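PDB 3HOL: TbpB from Actinobacillus pleuropneumoniae, which probably binds host transferrin at the bacterial surface, as the lipoprotein part of a receptor for iron acquisition. Local coordinates for residues R274-S279 and E290-G295; L360-T365 and G475-A481; A482-F488 and A499-Q505. All blocks are in the same frame, centred on the assembly; numbering follows the deposited sequence.

Contact 1. Residues R274-S279 and E290-G295; sequences RIIDAS and ELNNFG
Residues 274-279 lie on strand 272-282, which is interrupted near Ile-275. Residues 290-295 leave the short strand 287-290 as a loop that is extended as far as Asn-293 and then turns. Their end-to-end directions lie 126° apart. Their CA atoms are nearest at Ser-279 and Glu-290 (4.4 Å), an antiparallel non-hydrogen-bonded pair. Near the other end, the CA atoms of Ile-276 and Gly-295 are 6.2 Å apart.

One direct hydrogen bond joins the segments: Leu-291 N donates to Ala-278 O at 2.9 Å and is nearly linear. Two waters add bridges. Water 1 accepts from Arg-274 NH2 (2.5 Å) and donates to Glu-290 OE2 (2.9 Å). Water 2 accepts from Ala-278 N (2.9 Å) and donates to Glu-290 OE1 (2.8 Å). Within the loop, Asn-293, chi1 t, makes an Asx turn: its OD1 accepts from Gly-295 N at 2.8 Å. Gly-295 has phi/psi of 116/5, a conformation that calls for glycine. This is the mouth of a beta hairpin in the C-lobe handle domain, where regular pairing gives way to loop.

Among the charges, Arg-274 NE forms a salt bridge with Asp-277 OD1 at 2.9 Å. Arg-274 NH2 stays 4.4 Å from Glu-290 OE1, beyond a salt bridge; Glu-290 pairs instead with Lys-112.

Van der Waals contacts line the loop. Ala-278 CB makes an apolar contact with Leu-291 CB at 3.9 Å and touches Asn-293 CB at 3.6 Å. Ile-276, with chi1 m and chi2 t, brings CD1 to 3.5 Å from Gly-295 N.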
loop_
_atom_site.group_PDB
_atom_site.type_symbol
_atom_site.label_atom_id
_atom_site.label_comp_id
_atom_site.label_asym_id
_atom_site.label_seq_id
_atom_site.Cartn_x
_atom_site.Cartn_y
_atom_site.Cartn_z
ATOM N N ARG A 274 -4.817 -12.068 6.649
ATOM C CA ARG A 274 -4.780 -10.602 6.570
ATOM C C ARG A 274 -3.418 -10.066 7.032
ATOM O O ARG A 274 -2.841 -10.556 8.030
ATOM C CB ARG A 274 -5.855 -10.018 7.462
ATOM C CG ARG A 274 -6.232 -8.564 7.215
ATOM C CD ARG A 274 -7.635 -8.498 6.643
ATOM N NE ARG A 274 -7.874 -7.107 6.269
ATOM C CZ ARG A 274 -8.557 -6.739 5.210
ATOM N NH1 ARG A 274 -9.086 -7.669 4.437
ATOM N NH2 ARG A 274 -8.718 -5.455 4.952
ATOM N N ILE A 275 -2.925 -9.044 6.334
ATOM C CA ILE A 275 -1.728 -8.319 6.789
ATOM C C ILE A 275 -2.040 -6.869 7.138
ATOM O O ILE A 275 -1.325 -6.258 7.941
ATOM C CB ILE A 275 -0.590 -8.323 5.763
ATOM C CG1 ILE A 275 -1.075 -7.878 4.353
ATOM C CG2 ILE A 275 0.065 -9.697 5.731
ATOM C CD1 ILE A 275 0.127 -7.428 3.390
ATOM N N ILE A 276 -3.084 -6.309 6.508
ATOM C CA ILE A 276 -3.344 -4.893 6.640
ATOM C C ILE A 276 -4.819 -4.589 6.755
ATOM O O ILE A 276 -5.634 -5.210 6.053
ATOM C CB ILE A 276 -2.810 -4.160 5.395
ATOM C CG1 ILE A 276 -1.276 -4.270 5.306
ATOM C CG2 ILE A 276 -3.283 -2.700 5.349
ATOM C CD1 ILE A 276 -0.760 -3.860 3.875
ATOM N N ASP A 277 -5.156 -3.610 7.614
ATOM C CA ASP A 277 -6.464 -2.945 7.525
ATOM C C ASP A 277 -6.205 -1.490 7.161
ATOM O O ASP A 277 -5.303 -0.880 7.717
ATOM C CB ASP A 277 -7.221 -2.988 8.872
ATOM C CG ASP A 277 -7.581 -4.411 9.308
ATOM O OD1 ASP A 277 -7.986 -5.195 8.429
ATOM O OD2 ASP A 277 -7.405 -4.740 10.519
ATOM N N ALA A 278 -6.999 -0.940 6.249
ATOM C CA ALA A 278 -6.957 0.486 5.936
ATOM C C ALA A 278 -8.253 0.821 5.218
ATOM O O ALA A 278 -8.436 0.471 4.045
ATOM C CB ALA A 278 -5.718 0.854 5.035
ATOM N N SER A 279 -9.179 1.433 5.945
ATOM C CA SER A 279 -10.475 1.767 5.370
ATOM C C SER A 279 -10.988 3.051 5.950
ATOM O O SER A 279 -10.462 3.557 6.942
ATOM C CB SER A 279 -11.504 0.626 5.519
ATOM O OG SER A 279 -11.612 0.251 6.858
ATOM N N GLU A 290 -12.054 1.231 0.814
ATOM C CA GLU A 290 -10.671 0.843 1.064
ATOM C C GLU A 290 -9.742 2.017 0.852
ATOM O O GLU A 290 -9.941 2.812 -0.067
ATOM C CB GLU A 290 -10.288 -0.303 0.115
ATOM C CG GLU A 290 -10.982 -1.589 0.409
ATOM C CD GLU A 290 -10.679 -2.144 1.798
ATOM O OE1 GLU A 290 -9.549 -1.956 2.370
ATOM O OE2 GLU A 290 -11.581 -2.824 2.315
ATOM N N LEU A 291 -8.719 2.124 1.690
ATOM C CA LEU A 291 -7.618 3.066 1.484
ATOM C C LEU A 291 -6.418 2.331 0.933
ATOM O O LEU A 291 -6.157 1.195 1.329
ATOM C CB LEU A 291 -7.193 3.705 2.822
ATOM C CG LEU A 291 -8.192 4.703 3.407
ATOM C CD1 LEU A 291 -7.792 5.070 4.871
ATOM C CD2 LEU A 291 -8.376 5.974 2.515
ATOM N N ASN A 292 -5.653 2.972 0.048
ATOM C CA ASN A 292 -4.372 2.386 -0.346
ATOM C C ASN A 292 -3.359 2.405 0.807
ATOM O O ASN A 292 -3.083 3.460 1.411
ATOM C CB ASN A 292 -3.807 3.124 -1.560
ATOM C CG ASN A 292 -4.650 2.915 -2.783
ATOM O OD1 ASN A 292 -5.251 1.839 -2.970
ATOM N ND2 ASN A 292 -4.668 3.908 -3.661
ATOM N N ASN A 293 -2.785 1.253 1.116
ATOM C CA ASN A 293 -1.795 1.220 2.199
ATOM C C ASN A 293 -0.750 0.145 1.908
ATOM O O ASN A 293 -1.103 -0.924 1.369
ATOM C CB ASN A 293 -2.488 0.918 3.533
ATOM C CG ASN A 293 -1.546 1.094 4.711
ATOM O OD1 ASN A 293 -0.887 0.132 5.086
ATOM N ND2 ASN A 293 -1.401 2.324 5.216
ATOM N N PHE A 294 0.523 0.415 2.233
ATOM C CA PHE A 294 1.562 -0.546 1.899
ATOM C C PHE A 294 2.087 -1.326 3.100
ATOM O O PHE A 294 2.988 -2.138 2.970
ATOM C CB PHE A 294 2.689 0.146 1.129
ATOM C CG PHE A 294 2.222 0.887 -0.079
ATOM C CD1 PHE A 294 1.752 0.191 -1.184
ATOM C CD2 PHE A 294 2.287 2.285 -0.117
ATOM C CE1 PHE A 294 1.340 0.879 -2.342
ATOM C CE2 PHE A 294 1.881 2.994 -1.248
ATOM C CZ PHE A 294 1.386 2.285 -2.369
ATOM N N GLY A 295 1.473 -1.143 4.256
ATOM C CA GLY A 295 1.936 -1.844 5.462
ATOM C C GLY A 295 2.456 -0.925 6.566
ATOM O O GLY A 295 2.932 -1.390 7.578
HETATM O O HOH W 1 -10.008 -5.210 2.794
HETATM O O HOH W 2 -9.056 -2.566 5.013
#

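Contact 2. Residues L360-T365 and G475-A481; sequences LQGERT and GFYGPTA
Tyr-477 lays its ring over Gly-362, whose CA sits 3.8 Å from the ring centroid and 19° off the normal, a CH-pi contact. A CB on Gly-362 would clash with Tyr-477 CE1. The contact joins strand 356-363 of the C-lobe handle domain to strand 470-477 of the C-lobe beta barrel. The axes of segments 360-363 and 475-477 approach to 6.5 Å, with N-to-C directions 59° apart, so this is a crossing between two sheets. Tyr-477 takes chi1 m, and its OH reaches Asp-277 by a hydrogen bond. Leu-360 CD2 lies 3.5 Å from Tyr-477 OH.

The backbones meet at a single bridge, Arg-364 with Tyr-477, CA atoms 4.3 Å apart. Two hydrogen bonds flank it. Gly-478 N donates to Glu-363 O at 3.1 Å, and Thr-365 N donates to Phe-476 O at 2.8 Å. CA-H...O contacts run alongside, from Tyr-477 CA to Glu-363 O (3.3 Å) and from Arg-364 CA to Phe-476 O (3.4 Å).

Arg-364 has chi1 and chi2 both m. Its side chain runs to Gly-475, whose CA lies over one face of the guanidinium, 3.7 Å from Arg-364 NE. A CB on Gly-475 would clash there. The charged end is held by Asp-277 and Asn-440.

After the strand, residues 478-481 form a type I turn with a weak Ala-481 N to Gly-478 O bond. Gly-478, at phi/psi 87/173, is in a glycine conformation. Thr-365, chi1 m, tucks against this turn: its OG1 donates to Gly-478 O at 2.6 Å.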
loop_
_atom_site.group_PDB
_atom_site.type_symbol
_atom_site.label_atom_id
_atom_site.label_comp_id
_atom_site.label_asym_id
_atom_site.label_seq_id
_atom_site.Cartn_x
_atom_site.Cartn_y
_atom_site.Cartn_z
ATOM N N LEU A 360 -9.454 3.894 9.828
ATOM C CA LEU A 360 -8.660 3.004 10.676
ATOM C C LEU A 360 -7.619 2.310 9.818
ATOM O O LEU A 360 -7.955 1.779 8.753
ATOM C CB LEU A 360 -9.543 1.954 11.371
ATOM C CG LEU A 360 -8.696 1.127 12.363
ATOM C CD1 LEU A 360 -9.351 1.046 13.728
ATOM C CD2 LEU A 360 -8.337 -0.296 11.812
ATOM N N GLN A 361 -6.379 2.294 10.289
ATOM C CA GLN A 361 -5.317 1.522 9.661
ATOM C C GLN A 361 -4.573 0.690 10.704
ATOM O O GLN A 361 -4.353 1.142 11.812
ATOM C CB GLN A 361 -4.339 2.453 8.917
ATOM C CG GLN A 361 -5.053 3.483 7.979
ATOM C CD GLN A 361 -4.075 4.073 6.937
ATOM O OE1 GLN A 361 -4.362 4.085 5.724
ATOM N NE2 GLN A 361 -2.904 4.498 7.396
ATOM N N GLY A 362 -4.174 -0.524 10.344
ATOM C CA GLY A 362 -3.448 -1.361 11.288
ATOM C C GLY A 362 -2.540 -2.336 10.546
ATOM O O GLY A 362 -2.829 -2.713 9.397
ATOM N N GLU A 363 -1.454 -2.719 11.209
ATOM C CA GLU A 363 -0.473 -3.684 10.694
ATOM C C GLU A 363 -0.701 -4.969 11.472
ATOM O O GLU A 363 -0.270 -5.049 12.628
ATOM C CB GLU A 363 0.952 -3.145 10.971
ATOM C CG GLU A 363 1.187 -1.766 10.366
ATOM C CD GLU A 363 2.412 -1.030 10.919
ATOM O OE1 GLU A 363 3.310 -1.665 11.493
ATOM O OE2 GLU A 363 2.459 0.211 10.772
ATOM N N ARG A 364 -1.384 -5.962 10.872
ATOM C CA ARG A 364 -1.821 -7.152 11.637
ATOM C C ARG A 364 -0.680 -7.894 12.254
ATOM O O ARG A 364 0.364 -8.073 11.619
ATOM C CB ARG A 364 -2.524 -8.181 10.736
ATOM C CG ARG A 364 -3.886 -7.796 10.283
ATOM C CD ARG A 364 -4.947 -7.944 11.408
ATOM N NE ARG A 364 -6.263 -7.543 10.880
ATOM C CZ ARG A 364 -7.282 -8.368 10.628
ATOM N NH1 ARG A 364 -8.407 -7.855 10.131
ATOM N NH2 ARG A 364 -7.187 -9.685 10.862
ATOM N N THR A 365 -0.914 -8.434 13.446
ATOM C CA THR A 365 0.037 -9.382 14.067
ATOM C C THR A 365 0.242 -10.623 13.178
ATOM O O THR A 365 -0.739 -11.217 12.697
ATOM C CB THR A 365 -0.503 -9.840 15.434
ATOM O OG1 THR A 365 -0.730 -8.678 16.243
ATOM C CG2 THR A 365 0.476 -10.835 16.148
ATOM N N GLY A 475 -8.879 -6.293 14.193
ATOM C CA GLY A 475 -7.722 -7.126 14.298
ATOM C C GLY A 475 -6.819 -6.828 15.471
ATOM O O GLY A 475 -7.001 -5.842 16.194
ATOM N N PHE A 476 -5.810 -7.683 15.584
ATOM C CA PHE A 476 -4.712 -7.521 16.506
ATOM C C PHE A 476 -3.497 -7.039 15.731
ATOM O O PHE A 476 -3.232 -7.561 14.654
ATOM C CB PHE A 476 -4.460 -8.858 17.191
ATOM C CG PHE A 476 -5.593 -9.246 18.128
ATOM C CD1 PHE A 476 -5.647 -8.724 19.429
ATOM C CD2 PHE A 476 -6.636 -10.058 17.681
ATOM C CE1 PHE A 476 -6.746 -9.045 20.279
ATOM C CE2 PHE A 476 -7.703 -10.404 18.524
ATOM C CZ PHE A 476 -7.762 -9.886 19.817
ATOM N N TYR A 477 -2.797 -6.030 16.273
ATOM C CA TYR A 477 -1.730 -5.350 15.551
ATOM C C TYR A 477 -0.427 -5.354 16.329
ATOM O O TYR A 477 -0.435 -5.275 17.575
ATOM C CB TYR A 477 -2.146 -3.905 15.273
ATOM C CG TYR A 477 -3.496 -3.796 14.573
ATOM C CD1 TYR A 477 -3.710 -4.407 13.326
ATOM C CD2 TYR A 477 -4.548 -3.107 15.163
ATOM C CE1 TYR A 477 -4.976 -4.306 12.661
ATOM C CE2 TYR A 477 -5.829 -2.993 14.508
ATOM C CZ TYR A 477 -6.026 -3.606 13.263
ATOM O OH TYR A 477 -7.257 -3.495 12.614
ATOM N N GLY A 478 0.677 -5.443 15.595
ATOM C CA GLY A 478 2.012 -5.484 16.195
ATOM C C GLY A 478 2.501 -6.877 16.587
ATOM O O GLY A 478 1.756 -7.859 16.538
ATOM N N PRO A 479 3.770 -6.968 17.012
ATOM C CA PRO A 479 4.466 -8.243 17.123
ATOM C C PRO A 479 3.919 -9.173 18.202
ATOM O O PRO A 479 4.173 -10.392 18.157
ATOM C CB PRO A 479 5.926 -7.841 17.437
ATOM C CG PRO A 479 6.013 -6.353 17.282
ATOM C CD PRO A 479 4.619 -5.815 17.337
ATOM N N THR A 480 3.216 -8.614 19.182
ATOM C CA THR A 480 2.771 -9.407 20.309
ATOM C C THR A 480 1.250 -9.294 20.506
ATOM O O THR A 480 0.717 -9.750 21.528
ATOM C CB THR A 480 3.525 -9.028 21.648
ATOM O OG1 THR A 480 3.333 -7.638 21.950
ATOM C CG2 THR A 480 5.022 -9.338 21.560
ATOM N N ALA A 481 0.557 -8.694 19.529
ATOM C CA ALA A 481 -0.887 -8.451 19.626
ATOM C C ALA A 481 -1.280 -7.586 20.826
ATOM O O ALA A 481 -2.396 -7.718 21.357
ATOM C CB ALA A 481 -1.689 -9.775 19.626
#

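Contact 3. Residues A482-F488 and A499-Q505; sequences AELGGQF and AVFGAKQ
Residues 482-488 and 499-505 lie on the two arms, strands 483-492 and 495-508, of an antiparallel beta hairpin in the C-lobe barrel. Their strand axes come to 4.6 Å, with directions 167° apart. Glu-483 with Lys-504, Gly-485 with Gly-502 and Gln-487 with Val-500 are non-hydrogen-bonded pairs.

Three hydrogen-bonded pairs satisfy N and O in both directions. Leu-484 N donates to Ala-503 O (3.0 Å), and Ala-503 N to Leu-484 O (2.9 Å). Gly-486 N donates to Phe-501 O (3.1 Å), and Phe-501 N to Gly-486 O (3.0 Å). Phe-488 N donates to Ala-499 O (3.2 Å), and Ala-499 N to Phe-488 O (3.0 Å). Gln-505 N adds a bond to Ala-482 O at 2.8 Å.

Leu-484, Phe-488 and Phe-501, all chi1 p, share one face. Phe-501 covers Gly-486, its ring centroid 3.9 Å from Gly-486 CA; a CB there would clash. Ala-499 CB lies 3.6 Å from the Phe-488 ring centroid. On the other face, Glu-483 OE2 stays 4.1 Å from Lys-504 NZ; the carboxylate accepts from Glu-337 N and Tyr-338 N. Gln-487 NE2 bonds Ser-279 OG.

Outward, backbone hydrogen bonds join Glu-483 with Tyr-477 and Gly-485 with Gly-475 of strand 470-477, and Val-500 with Asp-383 and Gly-502 with Thr-381 of strand 375-387. The Phe-501 face also packs on Phe-408 of strand 405-411.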
loop_
_atom_site.group_PDB
_atom_site.type_symbol
_atom_site.label_atom_id
_atom_site.label_comp_id
_atom_site.label_asym_id
_atom_site.label_seq_id
_atom_site.Cartn_x
_atom_site.Cartn_y
_atom_site.Cartn_z
ATOM N N ALA A 482 -0.385 -6.678 21.216
ATOM C CA ALA A 482 -0.603 -5.777 22.343
ATOM C C ALA A 482 -1.518 -4.616 21.995
ATOM O O ALA A 482 -1.849 -3.808 22.864
ATOM C CB ALA A 482 0.751 -5.228 22.852
ATOM N N GLU A 483 -1.879 -4.489 20.716
ATOM C CA GLU A 483 -2.820 -3.465 20.272
ATOM C C GLU A 483 -3.952 -4.146 19.517
ATOM O O GLU A 483 -3.735 -5.146 18.812
ATOM C CB GLU A 483 -2.120 -2.419 19.375
ATOM C CG GLU A 483 -0.870 -1.757 20.053
ATOM C CD GLU A 483 -0.153 -0.726 19.198
ATOM O OE1 GLU A 483 -0.638 -0.424 18.103
ATOM O OE2 GLU A 483 0.901 -0.173 19.624
ATOM N N LEU A 484 -5.149 -3.614 19.676
ATOM C CA LEU A 484 -6.309 -4.089 18.889
ATOM C C LEU A 484 -7.129 -2.904 18.409
ATOM O O LEU A 484 -7.056 -1.799 18.985
ATOM C CB LEU A 484 -7.179 -5.117 19.649
ATOM C CG LEU A 484 -8.074 -4.709 20.844
ATOM C CD1 LEU A 484 -9.386 -4.034 20.467
ATOM C CD2 LEU A 484 -8.378 -5.906 21.696
ATOM N N GLY A 485 -7.883 -3.114 17.333
ATOM C CA GLY A 485 -8.735 -2.059 16.800
ATOM C C GLY A 485 -9.804 -2.648 15.900
ATOM O O GLY A 485 -9.712 -3.812 15.491
ATOM N N GLY A 486 -10.809 -1.855 15.557
ATOM C CA GLY A 486 -11.822 -2.337 14.624
ATOM C C GLY A 486 -12.857 -1.275 14.349
ATOM O O GLY A 486 -12.698 -0.114 14.732
ATOM N N GLN A 487 -13.924 -1.675 13.669
ATOM C CA GLN A 487 -14.875 -0.702 13.161
ATOM C C GLN A 487 -16.215 -1.345 12.951
ATOM O O GLN A 487 -16.331 -2.544 12.754
ATOM C CB GLN A 487 -14.390 -0.107 11.844
ATOM C CG GLN A 487 -14.248 -1.136 10.761
ATOM C CD GLN A 487 -13.013 -0.928 9.912
ATOM O OE1 GLN A 487 -11.860 -1.184 10.343
ATOM N NE2 GLN A 487 -13.238 -0.480 8.678
ATOM N N PHE A 488 -17.243 -0.524 13.001
ATOM C CA PHE A 488 -18.564 -0.989 12.661
ATOM C C PHE A 488 -19.322 0.188 12.100
ATOM O O PHE A 488 -19.018 1.337 12.422
ATOM C CB PHE A 488 -19.285 -1.635 13.856
ATOM C CG PHE A 488 -19.333 -0.784 15.147
ATOM C CD1 PHE A 488 -20.436 0.045 15.423
ATOM C CD2 PHE A 488 -18.333 -0.905 16.125
ATOM C CE1 PHE A 488 -20.519 0.780 16.642
ATOM C CE2 PHE A 488 -18.391 -0.163 17.349
ATOM C CZ PHE A 488 -19.474 0.676 17.603
ATOM N N ALA A 499 -18.143 4.050 13.479
ATOM C CA ALA A 499 -17.347 4.049 14.678
ATOM C C ALA A 499 -16.018 3.387 14.357
ATOM O O ALA A 499 -15.995 2.347 13.687
ATOM C CB ALA A 499 -18.074 3.259 15.790
ATOM N N VAL A 500 -14.918 3.986 14.818
ATOM C CA VAL A 500 -13.603 3.313 14.778
ATOM C C VAL A 500 -12.992 3.319 16.166
ATOM O O VAL A 500 -13.130 4.314 16.882
ATOM C CB VAL A 500 -12.628 3.979 13.758
ATOM C CG1 VAL A 500 -13.109 3.734 12.345
ATOM C CG2 VAL A 500 -12.497 5.501 14.017
ATOM N N PHE A 501 -12.328 2.242 16.551
ATOM C CA PHE A 501 -11.766 2.167 17.896
ATOM C C PHE A 501 -10.381 1.518 17.943
ATOM O O PHE A 501 -10.002 0.755 17.051
ATOM C CB PHE A 501 -12.747 1.438 18.857
ATOM C CG PHE A 501 -13.040 0.005 18.479
ATOM C CD1 PHE A 501 -12.204 -1.030 18.897
ATOM C CD2 PHE A 501 -14.151 -0.306 17.703
ATOM C CE1 PHE A 501 -12.472 -2.357 18.552
ATOM C CE2 PHE A 501 -14.449 -1.627 17.369
ATOM C CZ PHE A 501 -13.595 -2.653 17.785
ATOM N N GLY A 502 -9.640 1.789 19.026
ATOM C CA GLY A 502 -8.345 1.178 19.233
ATOM C C GLY A 502 -8.084 1.067 20.733
ATOM O O GLY A 502 -8.630 1.855 21.487
ATOM N N ALA A 503 -7.279 0.081 21.143
ATOM C CA ALA A 503 -7.019 -0.189 22.565
ATOM C C ALA A 503 -5.672 -0.878 22.772
ATOM O O ALA A 503 -5.255 -1.678 21.947
ATOM C CB ALA A 503 -8.153 -1.045 23.169
ATOM N N LYS A 504 -5.025 -0.570 23.894
ATOM C CA LYS A 504 -3.718 -1.111 24.228
ATOM C C LYS A 504 -3.901 -2.145 25.342
ATOM O O LYS A 504 -4.694 -1.917 26.249
ATOM C CB LYS A 504 -2.811 0.024 24.711
ATOM C CG LYS A 504 -1.473 -0.442 25.240
ATOM C CD LYS A 504 -0.446 -0.578 24.157
ATOM C CE LYS A 504 0.696 0.387 24.430
ATOM N NZ LYS A 504 1.878 0.011 23.624
ATOM N N GLN A 505 -3.201 -3.281 25.237
ATOM C CA GLN A 505 -3.146 -4.305 26.294
ATOM C C GLN A 505 -2.685 -3.643 27.601
ATOM O O GLN A 505 -1.877 -2.712 27.594
ATOM C CB GLN A 505 -2.203 -5.455 25.897
ATOM C CG GLN A 505 -2.468 -6.809 26.590
ATOM C CD GLN A 505 -1.406 -7.869 26.251
ATOM O OE1 GLN A 505 -1.608 -8.747 25.391
ATOM N NE2 GLN A 505 -0.269 -7.788 26.925
#

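How the contacts relate
The contacts come in series along the chain and step outward from its centre, at about 6, 15 and 21 Å (contact centres to chain centre). Contact 1 lies in the C-lobe handle domain, contact 3 in the C-lobe barrel, and contact 2 joins the two. Contacts 1 and 2 share the handle sheet through neighbouring strands 272-282 and 356-363; their centres are 11 Å apart. Contacts 2 and 3 share the barrel sheet through strands 470-477 and 483-492, with centres 9 Å apart. Contacts 1 and 3, with centres 15 Å apart, touch through a probable hydrogen bond between Ser-279 and Gln-487. Handle and barrel thus touch at several points along these strands.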